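Local coordinates for trans-2-enoyl-CoA reductase [NADH] (Treponema denticola ATCC 35405, PDB 4GGO), which reduces the carbon-carbon double bond of trans-2-enoyl-CoA thioesters such as crotonyl-CoA with NADH, in bacterial fatty acid synthesis, at residues 206-211 / 253-258; 233-238 / 274-279; 237-242 / 288-293; 315-320 / 340-345. All blocks are in the same frame, centred on the assembly; numbering follows the deposited sequence.

Contact 1 (206-211 / 253-258); sequences GGEDWE and KEHLEA
The amide N-H of Gly207 points almost straight at the imidazole of His255: N to ND1 is 3.0 Å, the angle at the hydrogen is 173°, and the donor lies 19° out of the ring plane. CG of His255, anti to the backbone N, brings the ring to the turn, and chi2 of -82° turns ND1 toward Gly207. Farther round the same ring, Glu208 CG touches CE1 at 3.7 Å. One residue on, Leu256 pushes its CD2 branch into the angle between the turn and the following helix, 3.7 Å from Gly207 CA and 3.5 Å from Trp210 CE3, the leucine and tryptophan side chains crossing at about a right angle. The Leu256 O also comes to the rim of the indole, in its plane, 3.8 Å from CZ3. Two glycines, with no side chains in the way, let the break between helices 195-205 and 208-219 lie close on helix 248-266; the CA atoms of Gly207 and Leu256 are 4.5 Å apart. In the next shell Trp210 NE1 is held by Thr229, while Glu208 OE1 is taken up by Lys203 and Arg153. Trp210 and Leu256 both rest on Ala231 of strand 227-233, the usual packing of helices on a Rossmann sheet. On the same helix the NAD-binding Lys253 forms a salt bridge with Glu257, which also meets Arg337. Because ND1 accepts the hydrogen bond from Gly207 N, a neutral His255 would probably carry its proton on NE2.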
loop_
_atom_site.group_PDB
_atom_site.type_symbol
_atom_site.label_atom_id
_atom_site.label_comp_id
_atom_site.label_asym_id
_atom_site.label_seq_id
_atom_site.Cartn_x
_atom_site.Cartn_y
_atom_site.Cartn_z
ATOM N N GLY A 206 10.382 2.946 9.579
ATOM C CA GLY A 206 10.818 4.323 9.426
ATOM C C GLY A 206 11.277 4.629 8.012
ATOM O O GLY A 206 10.901 3.937 7.066
ATOM N N GLY A 207 12.106 5.657 7.866
ATOM C CA GLY A 207 12.541 6.094 6.551
ATOM C C GLY A 207 14.000 5.827 6.218
ATOM O O GLY A 207 14.556 6.461 5.320
ATOM N N GLU A 208 14.622 4.890 6.925
ATOM C CA GLU A 208 16.032 4.578 6.685
ATOM C C GLU A 208 16.286 4.013 5.288
ATOM O O GLU A 208 17.142 4.512 4.557
ATOM C CB GLU A 208 16.580 3.623 7.748
ATOM C CG GLU A 208 16.820 4.272 9.103
ATOM C CD GLU A 208 17.675 3.416 10.020
ATOM O OE1 GLU A 208 17.919 2.237 9.682
ATOM O OE2 GLU A 208 18.109 3.925 11.074
ATOM N N ASP A 209 15.541 2.976 4.920
ATOM C CA ASP A 209 15.730 2.332 3.624
ATOM C C ASP A 209 15.358 3.264 2.477
ATOM O O ASP A 209 15.995 3.254 1.424
ATOM C CB ASP A 209 14.909 1.047 3.529
ATOM C CG ASP A 209 15.138 0.309 2.226
ATOM O OD1 ASP A 209 16.309 0.012 1.908
ATOM O OD2 ASP A 209 14.148 0.035 1.515
ATOM N N TRP A 210 14.317 4.061 2.691
ATOM C CA TRP A 210 13.868 5.042 1.712
ATOM C C TRP A 210 15.004 5.999 1.374
ATOM O O TRP A 210 15.328 6.208 0.204
ATOM C CB TRP A 210 12.676 5.820 2.272
ATOM C CG TRP A 210 12.122 6.866 1.357
ATOM C CD1 TRP A 210 12.243 6.924 -0.001
ATOM C CD2 TRP A 210 11.353 8.011 1.740
ATOM N NE1 TRP A 210 11.597 8.035 -0.486
ATOM C CE2 TRP A 210 11.043 8.720 0.563
ATOM C CE3 TRP A 210 10.899 8.507 2.966
ATOM C CZ2 TRP A 210 10.296 9.896 0.574
ATOM C CZ3 TRP A 210 10.157 9.677 2.976
ATOM C CH2 TRP A 210 9.865 10.357 1.787
ATOM N N GLU A 211 15.608 6.569 2.410
ATOM C CA GLU A 211 16.711 7.505 2.242
ATOM C C GLU A 211 17.916 6.810 1.613
ATOM O O GLU A 211 18.653 7.411 0.833
ATOM C CB GLU A 211 17.092 8.122 3.589
ATOM C CG GLU A 211 18.046 9.302 3.489
ATOM C CD GLU A 211 18.282 9.973 4.827
ATOM O OE1 GLU A 211 18.181 9.287 5.866
ATOM O OE2 GLU A 211 18.562 11.191 4.843
ATOM N N LYS A 253 6.336 6.590 11.882
ATOM C CA LYS A 253 5.825 7.624 10.987
ATOM C C LYS A 253 6.556 8.943 11.210
ATOM O O LYS A 253 6.847 9.667 10.259
ATOM C CB LYS A 253 4.318 7.815 11.183
ATOM C CG LYS A 253 3.701 8.855 10.261
ATOM C CD LYS A 253 2.181 8.859 10.356
ATOM C CE LYS A 253 1.705 9.383 11.698
ATOM N NZ LYS A 253 2.065 10.817 11.877
ATOM N N GLU A 254 6.846 9.252 12.470
ATOM C CA GLU A 254 7.609 10.448 12.809
ATOM C C GLU A 254 8.987 10.416 12.159
ATOM O O GLU A 254 9.486 11.439 11.689
ATOM C CB GLU A 254 7.760 10.583 14.324
ATOM C CG GLU A 254 6.530 11.123 15.032
ATOM C CD GLU A 254 6.760 11.304 16.520
ATOM O OE1 GLU A 254 7.801 10.832 17.021
ATOM O OE2 GLU A 254 5.902 11.920 17.187
ATOM N N HIS A 255 9.595 9.235 12.138
ATOM C CA HIS A 255 10.891 9.056 11.500
ATOM C C HIS A 255 10.749 9.212 9.989
ATOM O O HIS A 255 11.626 9.767 9.327
ATOM C CB HIS A 255 11.475 7.684 11.843
ATOM C CG HIS A 255 12.901 7.514 11.425
ATOM N ND1 HIS A 255 13.266 7.179 10.138
ATOM C CD2 HIS A 255 14.055 7.634 12.124
ATOM C CE1 HIS A 255 14.583 7.100 10.062
ATOM N NE2 HIS A 255 15.086 7.372 11.252
ATOM N N LEU A 256 9.635 8.717 9.456
ATOM C CA LEU A 256 9.331 8.841 8.034
ATOM C C LEU A 256 9.239 10.308 7.632
ATOM O O LEU A 256 9.750 10.710 6.588
ATOM C CB LEU A 256 8.002 8.154 7.713
ATOM C CG LEU A 256 7.960 7.017 6.693
ATOM C CD1 LEU A 256 6.598 6.987 6.007
ATOM C CD2 LEU A 256 9.082 7.128 5.675
ATOM N N GLU A 257 8.577 11.099 8.471
ATOM C CA GLU A 257 8.362 12.515 8.192
ATOM C C GLU A 257 9.660 13.312 8.282
ATOM O O GLU A 257 9.920 14.188 7.456
ATOM C CB GLU A 257 7.308 13.090 9.143
ATOM C CG GLU A 257 5.919 12.497 8.949
ATOM C CD GLU A 257 4.959 12.861 10.066
ATOM O OE1 GLU A 257 5.404 13.456 11.071
ATOM O OE2 GLU A 257 3.756 12.548 9.942
ATOM N N ALA A 258 10.474 13.003 9.286
ATOM C CA ALA A 258 11.768 13.656 9.448
ATOM C C ALA A 258 12.705 13.288 8.301
ATOM O O ALA A 258 13.577 14.069 7.921
ATOM C CB ALA A 258 12.385 13.276 10.779
#

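Contact 2 (233-238 / 274-279); sequences SYIGPE and VSVNKG
The parallel bridge of Ser233 with Val276 closes the pairing of strands 227-233 and 270-276 in the Rossmann sheet, at the C-terminal ends where cofactor and substrate bind. Ser233 uses both backbone polar atoms: its N donates to Ser275 O (2.9 Å) and its O accepts from Asn277 N (3.0 Å). Past this point the strands part, and a water continues the pairing by accepting from Ile235 N and donating to Asn277 O. On the sheet face carrying Ser233 and Val276, Ser233 CB packs on Val274 CG1; beyond it Ile235 CG1 meets Val276 CG1 at 3.6 Å, the two side chains crossing at about a right angle. The substrate-binding Tyr234 starts out away from segment 274-279, yet its ring reaches it, with CG anti to the backbone N (chi1 -173°). Gly236 N sits over the centre of one ring face, while OH is hydrogen-bonded to Glu344, which also takes Gly279 N. Tyr244, inferred to be the proton donor, meets the Tyr234 ring edge-to-face. Tyr234 CE1 stands 3.2 Å from Gly279 N, and at the ring edge Asn277 O lies in the plane, 3.2 Å from CD1.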
loop_
_atom_site.group_PDB
_atom_site.type_symbol
_atom_site.label_atom_id
_atom_site.label_comp_id
_atom_site.label_asym_id
_atom_site.label_seq_id
_atom_site.Cartn_x
_atom_site.Cartn_y
_atom_site.Cartn_z
ATOM N N SER A 233 1.886 6.390 4.139
ATOM C CA SER A 233 1.711 6.270 5.578
ATOM C C SER A 233 0.241 6.402 5.959
ATOM O O SER A 233 -0.630 6.465 5.095
ATOM C CB SER A 233 2.541 7.330 6.303
ATOM O OG SER A 233 2.436 7.179 7.706
ATOM N N TYR A 234 -0.028 6.446 7.260
ATOM C CA TYR A 234 -1.399 6.515 7.751
ATOM C C TYR A 234 -1.449 7.237 9.092
ATOM O O TYR A 234 -0.560 7.077 9.925
ATOM C CB TYR A 234 -1.982 5.107 7.878
ATOM C CG TYR A 234 -3.457 5.067 8.216
ATOM C CD1 TYR A 234 -4.390 5.705 7.410
ATOM C CD2 TYR A 234 -3.915 4.373 9.328
ATOM C CE1 TYR A 234 -5.738 5.669 7.713
ATOM C CE2 TYR A 234 -5.261 4.326 9.635
ATOM C CZ TYR A 234 -6.168 4.973 8.823
ATOM O OH TYR A 234 -7.509 4.929 9.129
ATOM N N ILE A 235 -2.488 8.041 9.291
ATOM C CA ILE A 235 -2.654 8.779 10.536
ATOM C C ILE A 235 -3.831 8.220 11.333
ATOM O O ILE A 235 -3.736 8.026 12.546
ATOM C CB ILE A 235 -2.832 10.290 10.273
ATOM C CG1 ILE A 235 -1.499 10.908 9.849
ATOM C CG2 ILE A 235 -3.360 10.998 11.507
ATOM C CD1 ILE A 235 -1.577 12.388 9.553
ATOM N N GLY A 236 -4.934 7.952 10.643
ATOM C CA GLY A 236 -6.073 7.293 11.255
ATOM C C GLY A 236 -6.949 8.186 12.113
ATOM O O GLY A 236 -6.640 9.359 12.317
ATOM N N PRO A 237 -8.053 7.621 12.626
ATOM C CA PRO A 237 -9.036 8.339 13.439
ATOM C C PRO A 237 -8.567 8.516 14.879
ATOM O O PRO A 237 -7.530 7.973 15.267
ATOM C CB PRO A 237 -10.244 7.404 13.408
ATOM C CG PRO A 237 -9.633 6.047 13.330
ATOM C CD PRO A 237 -8.421 6.204 12.446
ATOM N N GLU A 238 -9.338 9.268 15.657
ATOM C CA GLU A 238 -9.035 9.509 17.064
ATOM C C GLU A 238 -8.957 8.219 17.871
ATOM O O GLU A 238 -8.144 8.101 18.787
ATOM C CB GLU A 238 -10.089 10.429 17.680
ATOM C CG GLU A 238 -9.996 11.872 17.224
ATOM C CD GLU A 238 -8.782 12.577 17.793
ATOM O OE1 GLU A 238 -8.228 13.460 17.105
ATOM O OE2 GLU A 238 -8.388 12.248 18.932
ATOM N N VAL A 274 5.866 12.714 2.459
ATOM C CA VAL A 274 5.119 11.605 3.025
ATOM C C VAL A 274 3.688 11.762 2.538
ATOM O O VAL A 274 3.095 12.831 2.675
ATOM C CB VAL A 274 5.139 11.609 4.562
ATOM C CG1 VAL A 274 4.143 10.593 5.106
ATOM C CG2 VAL A 274 6.539 11.313 5.079
ATOM N N SER A 275 3.145 10.710 1.939
ATOM C CA SER A 275 1.762 10.736 1.488
ATOM C C SER A 275 0.897 9.938 2.450
ATOM O O SER A 275 1.044 8.719 2.567
ATOM C CB SER A 275 1.639 10.168 0.073
ATOM O OG SER A 275 0.298 10.237 -0.384
ATOM N N VAL A 276 0.009 10.630 3.153
ATOM C CA VAL A 276 -0.891 9.974 4.089
ATOM C C VAL A 276 -2.131 9.501 3.344
ATOM O O VAL A 276 -2.919 10.309 2.853
ATOM C CB VAL A 276 -1.303 10.907 5.239
ATOM C CG1 VAL A 276 -2.009 10.115 6.331
ATOM C CG2 VAL A 276 -0.083 11.617 5.803
ATOM N N ASN A 277 -2.289 8.185 3.253
ATOM C CA ASN A 277 -3.402 7.596 2.523
ATOM C C ASN A 277 -4.540 7.180 3.450
ATOM O O ASN A 277 -4.419 7.267 4.673
ATOM C CB ASN A 277 -2.923 6.400 1.700
ATOM C CG ASN A 277 -1.882 6.785 0.661
ATOM O OD1 ASN A 277 -1.424 7.928 0.615
ATOM N ND2 ASN A 277 -1.500 5.826 -0.174
ATOM N N LYS A 278 -5.645 6.728 2.863
ATOM C CA LYS A 278 -6.804 6.319 3.647
ATOM C C LYS A 278 -6.601 4.936 4.257
ATOM O O LYS A 278 -5.679 4.209 3.884
ATOM C CB LYS A 278 -8.074 6.328 2.792
ATOM C CG LYS A 278 -8.212 5.131 1.861
ATOM C CD LYS A 278 -9.498 5.206 1.049
ATOM C CE LYS A 278 -10.732 5.045 1.926
ATOM N NZ LYS A 278 -10.856 3.659 2.460
ATOM N N GLY A 279 -7.469 4.579 5.197
ATOM C CA GLY A 279 -7.411 3.277 5.829
ATOM C C GLY A 279 -7.943 2.190 4.920
ATOM O O GLY A 279 -8.870 2.415 4.141
HETATM O O HOH W 1 -4.874 8.718 7.537
#

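Contact 3 (237-242 / 288-293); sequences PEATQA and IPVIPL
Thr240 and Val290, each the N-cap residue of a helix, bring their CA atoms to 6.8 Å, the nearest CA pair of the two segments. Val290 has the positive phi of a classic gamma turn (76°, psi -45°), closed by a weak bond from Ile291 N to Pro289 O, and this sharp turn directs its CB at segment 237-242. Facing it, Glu238 and Ala239 form a short 3-10 turn that runs into helix 241-244. The methyl CG2 of Thr240 is the hub: it lies 3.8 Å from Val290 CG1 and also 3.8 Å from Ile291 CD1. OG1 of Thr240 sits between the backbone N and the carbonyl carbon, and CG2 is thereby anti to the carbonyl carbon. The threonine crosses the isoleucine at about a right angle, its methyl meeting the CD1 end of the longer chain. Ala239 CB extends the patch, touching Val290 CG1 at 3.9 Å. Outside the two segments Val290 packs on Phe173 of strand 173-178, whose Lys176 shares a backbone hydrogen bond with Val290, so the start of helix 291-305 is tied to that strand too. Ile291 also touches Tyr244, the inferred proton donor, and lies near the substrate-binding Tyr234. The contact thus joins two helix starts beside the active site. Its chemistry is apolar, mostly methyl on methyl: branched and small side chains meet at van der Waals distance, and the fit depends on shape and on burial of apolar surface instead of on directed bonds or charge.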
loop_
_atom_site.group_PDB
_atom_site.type_symbol
_atom_site.label_atom_id
_atom_site.label_comp_id
_atom_site.label_asym_id
_atom_site.label_seq_id
_atom_site.Cartn_x
_atom_site.Cartn_y
_atom_site.Cartn_z
ATOM N N PRO A 237 -8.053 7.621 12.626
ATOM C CA PRO A 237 -9.036 8.339 13.439
ATOM C C PRO A 237 -8.567 8.516 14.879
ATOM O O PRO A 237 -7.530 7.973 15.267
ATOM C CB PRO A 237 -10.244 7.404 13.408
ATOM C CG PRO A 237 -9.633 6.047 13.330
ATOM C CD PRO A 237 -8.421 6.204 12.446
ATOM N N GLU A 238 -9.338 9.268 15.657
ATOM C CA GLU A 238 -9.035 9.509 17.064
ATOM C C GLU A 238 -8.957 8.219 17.871
ATOM O O GLU A 238 -8.144 8.101 18.787
ATOM C CB GLU A 238 -10.089 10.429 17.680
ATOM C CG GLU A 238 -9.996 11.872 17.224
ATOM C CD GLU A 238 -8.782 12.577 17.793
ATOM O OE1 GLU A 238 -8.228 13.460 17.105
ATOM O OE2 GLU A 238 -8.388 12.248 18.932
ATOM N N ALA A 239 -9.803 7.256 17.521
ATOM C CA ALA A 239 -9.934 6.016 18.285
ATOM C C ALA A 239 -8.663 5.169 18.308
ATOM O O ALA A 239 -8.462 4.370 19.225
ATOM C CB ALA A 239 -11.105 5.195 17.760
ATOM N N THR A 240 -7.808 5.339 17.305
ATOM C CA THR A 240 -6.604 4.521 17.195
ATOM C C THR A 240 -5.317 5.323 17.369
ATOM O O THR A 240 -4.237 4.857 17.005
ATOM C CB THR A 240 -6.550 3.776 15.846
ATOM O OG1 THR A 240 -6.563 4.725 14.773
ATOM C CG2 THR A 240 -7.739 2.842 15.706
ATOM N N GLN A 241 -5.433 6.522 17.932
ATOM C CA GLN A 241 -4.274 7.389 18.135
ATOM C C GLN A 241 -3.226 6.771 19.058
ATOM O O GLN A 241 -2.038 7.072 18.946
ATOM C CB GLN A 241 -4.704 8.753 18.676
ATOM C CG GLN A 241 -5.355 9.650 17.640
ATOM C CD GLN A 241 -5.672 11.027 18.186
ATOM O OE1 GLN A 241 -5.767 11.998 17.434
ATOM N NE2 GLN A 241 -5.842 11.119 19.500
ATOM N N ALA A 242 -3.667 5.902 19.961
ATOM C CA ALA A 242 -2.763 5.245 20.903
ATOM C C ALA A 242 -1.687 4.426 20.194
ATOM O O ALA A 242 -0.665 4.079 20.788
ATOM C CB ALA A 242 -3.549 4.367 21.868
ATOM N N ILE A 288 -5.034 -5.701 15.210
ATOM C CA ILE A 288 -5.071 -4.352 15.758
ATOM C C ILE A 288 -6.441 -4.046 16.352
ATOM O O ILE A 288 -7.457 -4.191 15.674
ATOM C CB ILE A 288 -4.762 -3.297 14.685
ATOM C CG1 ILE A 288 -3.453 -3.621 13.967
ATOM C CG2 ILE A 288 -4.692 -1.917 15.308
ATOM C CD1 ILE A 288 -3.129 -2.663 12.834
ATOM N N PRO A 289 -6.475 -3.627 17.627
ATOM C CA PRO A 289 -7.740 -3.258 18.272
ATOM C C PRO A 289 -8.402 -2.081 17.562
ATOM O O PRO A 289 -7.697 -1.199 17.076
ATOM C CB PRO A 289 -7.308 -2.852 19.685
ATOM C CG PRO A 289 -5.996 -3.537 19.896
ATOM C CD PRO A 289 -5.334 -3.539 18.554
ATOM N N VAL A 290 -9.734 -2.102 17.499
ATOM C CA VAL A 290 -10.551 -1.044 16.888
ATOM C C VAL A 290 -10.557 -1.049 15.353
ATOM O O VAL A 290 -11.617 -0.923 14.738
ATOM C CB VAL A 290 -10.211 0.371 17.431
ATOM C CG1 VAL A 290 -11.124 1.419 16.808
ATOM C CG2 VAL A 290 -10.322 0.399 18.949
ATOM N N ILE A 291 -9.384 -1.211 14.747
ATOM C CA ILE A 291 -9.223 -1.089 13.290
ATOM C C ILE A 291 -10.246 -1.826 12.402
ATOM O O ILE A 291 -10.822 -1.212 11.503
ATOM C CB ILE A 291 -7.767 -1.399 12.840
ATOM C CG1 ILE A 291 -6.864 -0.200 13.125
ATOM C CG2 ILE A 291 -7.713 -1.740 11.358
ATOM C CD1 ILE A 291 -7.285 1.067 12.411
ATOM N N PRO A 292 -10.486 -3.129 12.646
ATOM C CA PRO A 292 -11.449 -3.818 11.776
ATOM C C PRO A 292 -12.868 -3.270 11.910
ATOM O O PRO A 292 -13.592 -3.206 10.916
ATOM C CB PRO A 292 -11.399 -5.265 12.278
ATOM C CG PRO A 292 -10.069 -5.390 12.932
ATOM C CD PRO A 292 -9.851 -4.066 13.589
ATOM N N LEU A 293 -13.254 -2.883 13.122
ATOM C CA LEU A 293 -14.576 -2.312 13.354
ATOM C C LEU A 293 -14.673 -0.919 12.747
ATOM O O LEU A 293 -15.700 -0.547 12.182
ATOM C CB LEU A 293 -14.887 -2.252 14.851
ATOM C CG LEU A 293 -16.217 -1.587 15.219
ATOM C CD1 LEU A 293 -17.384 -2.332 14.588
ATOM C CD2 LEU A 293 -16.384 -1.502 16.727
#

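Contact 4 (315-320 / 340-345); sequences ITRLYA and IDDWEL
Asp342 OD1 receives two donors: Arg317 NH1 at 3.2 Å, in a salt bridge, and, weakly, the backbone N of Trp343 at 3.0 Å. Arg317 also stacks on Trp343 in a cation-pi pair that joins helix 311-323 to the loop after strand 338-339, the outermost strand of the Rossmann sheet on that side. Arg317 approaches OD1 on its syn lone pair, with the oxygen in the guanidinium plane and the two flat groups only 20° apart. Trp343 covers one face of that guanidinium; the planes are 5° from parallel, and CZ stands 3.6 Å from the centroid of the six-membered ring. A bend at chi3 (71°) carries NE round over the ring, 3.4 Å from Trp343 CH2. Ile340 CB lies over the opposite face, 4.2 Å from NH2, so the cation lies between the indole and the CB of Ile340. NH2 is also engaged: Glu309 is its stronger partner, and it makes a weak bond to Ile340 O, an oxygen that also accepts from Gln314. Asp342 has a second cation in Arg322, which binds OD2. Charge on both groups is thus probably well compensated and the guanidinium is fixed in rotation as well as place. Nearby, the helix and loop also meet by apolar contact, Leu318 crossing Ile340 at about a right angle, with CD1 4.1 Å from Ile340 CG2.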
loop_
_atom_site.group_PDB
_atom_site.type_symbol
_atom_site.label_atom_id
_atom_site.label_comp_id
_atom_site.label_asym_id
_atom_site.label_seq_id
_atom_site.Cartn_x
_atom_site.Cartn_y
_atom_site.Cartn_z
ATOM N N ILE A 315 -4.987 6.129 -5.545
ATOM C CA ILE A 315 -3.741 6.467 -6.223
ATOM C C ILE A 315 -3.952 7.255 -7.516
ATOM O O ILE A 315 -3.190 8.173 -7.818
ATOM C CB ILE A 315 -2.883 5.216 -6.480
ATOM C CG1 ILE A 315 -2.617 4.489 -5.160
ATOM C CG2 ILE A 315 -1.578 5.594 -7.151
ATOM C CD1 ILE A 315 -2.076 5.386 -4.066
ATOM N N THR A 316 -4.986 6.907 -8.276
ATOM C CA THR A 316 -5.325 7.692 -9.458
ATOM C C THR A 316 -5.649 9.131 -9.062
ATOM O O THR A 316 -5.254 10.071 -9.748
ATOM C CB THR A 316 -6.501 7.090 -10.250
ATOM O OG1 THR A 316 -7.588 6.800 -9.362
ATOM C CG2 THR A 316 -6.071 5.818 -10.961
ATOM N N ARG A 317 -6.353 9.299 -7.944
ATOM C CA ARG A 317 -6.641 10.637 -7.432
ATOM C C ARG A 317 -5.355 11.328 -6.992
ATOM O O ARG A 317 -5.185 12.532 -7.195
ATOM C CB ARG A 317 -7.645 10.588 -6.274
ATOM C CG ARG A 317 -7.914 11.949 -5.642
ATOM C CD ARG A 317 -9.276 12.013 -4.956
ATOM N NE ARG A 317 -9.336 11.225 -3.727
ATOM C CZ ARG A 317 -9.028 11.695 -2.521
ATOM N NH1 ARG A 317 -8.625 12.950 -2.380
ATOM N NH2 ARG A 317 -9.120 10.910 -1.456
ATOM N N LEU A 318 -4.451 10.557 -6.395
ATOM C CA LEU A 318 -3.145 11.064 -5.984
ATOM C C LEU A 318 -2.360 11.636 -7.164
ATOM O O LEU A 318 -1.829 12.742 -7.086
ATOM C CB LEU A 318 -2.331 9.958 -5.311
ATOM C CG LEU A 318 -0.874 10.293 -4.978
ATOM C CD1 LEU A 318 -0.791 11.363 -3.896
ATOM C CD2 LEU A 318 -0.117 9.039 -4.562
ATOM N N TYR A 319 -2.287 10.877 -8.253
ATOM C CA TYR A 319 -1.576 11.317 -9.450
ATOM C C TYR A 319 -2.243 12.537 -10.080
ATOM O O TYR A 319 -1.587 13.535 -10.384
ATOM C CB TYR A 319 -1.514 10.188 -10.482
ATOM C CG TYR A 319 -0.360 9.220 -10.317
ATOM C CD1 TYR A 319 -0.324 8.315 -9.262
ATOM C CD2 TYR A 319 0.682 9.191 -11.236
ATOM C CE1 TYR A 319 0.729 7.420 -9.121
ATOM C CE2 TYR A 319 1.736 8.303 -11.103
ATOM C CZ TYR A 319 1.754 7.418 -10.044
ATOM O OH TYR A 319 2.801 6.532 -9.911
ATOM N N ALA A 320 -3.554 12.451 -10.267
ATOM C CA ALA A 320 -4.295 13.472 -10.998
ATOM C C ALA A 320 -4.526 14.757 -10.204
ATOM O O ALA A 320 -4.541 15.848 -10.775
ATOM C CB ALA A 320 -5.620 12.906 -11.484
ATOM N N ILE A 340 -4.257 12.377 1.172
ATOM C CA ILE A 340 -5.387 11.831 0.429
ATOM C C ILE A 340 -6.277 11.004 1.350
ATOM O O ILE A 340 -7.128 10.238 0.895
ATOM C CB ILE A 340 -4.959 11.014 -0.808
ATOM C CG1 ILE A 340 -4.084 9.828 -0.403
ATOM C CG2 ILE A 340 -4.238 11.907 -1.812
ATOM C CD1 ILE A 340 -3.705 8.933 -1.567
ATOM N N ASP A 341 -6.066 11.171 2.651
ATOM C CA ASP A 341 -6.983 10.648 3.654
ATOM C C ASP A 341 -7.947 11.762 4.049
ATOM O O ASP A 341 -8.629 11.682 5.073
ATOM C CB ASP A 341 -6.216 10.151 4.882
ATOM C CG ASP A 341 -5.406 11.247 5.551
ATOM O OD1 ASP A 341 -5.076 12.248 4.881
ATOM O OD2 ASP A 341 -5.095 11.105 6.752
ATOM N N ASP A 342 -7.991 12.803 3.225
ATOM C CA ASP A 342 -8.794 13.986 3.515
ATOM C C ASP A 342 -10.296 13.704 3.496
ATOM O O ASP A 342 -11.054 14.322 4.239
ATOM C CB ASP A 342 -8.433 15.138 2.567
ATOM C CG ASP A 342 -8.463 14.729 1.104
ATOM O OD1 ASP A 342 -8.415 13.516 0.813
ATOM O OD2 ASP A 342 -8.527 15.628 0.241
ATOM N N TRP A 343 -10.722 12.767 2.655
ATOM C CA TRP A 343 -12.127 12.374 2.618
ATOM C C TRP A 343 -12.476 11.509 3.828
ATOM O O TRP A 343 -13.570 11.614 4.380
ATOM C CB TRP A 343 -12.450 11.623 1.324
ATOM C CG TRP A 343 -12.306 12.455 0.083
ATOM C CD1 TRP A 343 -11.977 13.778 0.011
ATOM C CD2 TRP A 343 -12.496 12.016 -1.267
ATOM N NE1 TRP A 343 -11.946 14.190 -1.301
ATOM C CE2 TRP A 343 -12.260 13.125 -2.105
ATOM C CE3 TRP A 343 -12.843 10.792 -1.849
ATOM C CZ2 TRP A 343 -12.358 13.045 -3.493
ATOM C CZ3 TRP A 343 -12.938 10.716 -3.228
ATOM C CH2 TRP A 343 -12.698 11.835 -4.033
ATOM N N GLU A 344 -11.542 10.653 4.233
ATOM C CA GLU A 344 -11.743 9.804 5.402
ATOM C C GLU A 344 -11.864 10.632 6.675
ATOM O O GLU A 344 -12.734 10.382 7.511
ATOM C CB GLU A 344 -10.598 8.795 5.553
ATOM C CG GLU A 344 -10.578 8.098 6.913
ATOM C CD GLU A 344 -9.516 7.019 7.011
ATOM O OE1 GLU A 344 -8.888 6.710 5.981
ATOM O OE2 GLU A 344 -9.315 6.474 8.119
ATOM N N LEU A 345 -10.990 11.621 6.818
ATOM C CA LEU A 345 -10.929 12.400 8.049
ATOM C C LEU A 345 -11.796 13.654 8.012
ATOM O O LEU A 345 -11.654 14.535 8.860
ATOM C CB LEU A 345 -9.483 12.758 8.393
ATOM C CG LEU A 345 -8.583 11.570 8.735
ATOM C CD1 LEU A 345 -7.181 12.045 9.079
ATOM C CD2 LEU A 345 -9.176 10.758 9.881
#

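How the contacts relate
All four contacts are largely buried, contact 2 nearest the centre of the chain and contact 3 farthest from it. Contacts 1 and 4 pack helices on opposite faces of strand 227-233, Ala231 serving one and Leu230 and Tyr232 the other; contact 2 is the end of that strand and its neighbour. Contacts 2 and 3 share Pro237 and Glu238, so the loop leaving the sheet leads directly to the helix start. Contact 2 also touches contact 1 through Lys253, and contact 4 through Glu344. Chemistry follows place: backbone pairing in the sheet, a histidine ring accepting from an N-cap amide in the break between two helices, a charged stack beside the loop that follows the edge strand, methyl packing beside the active site.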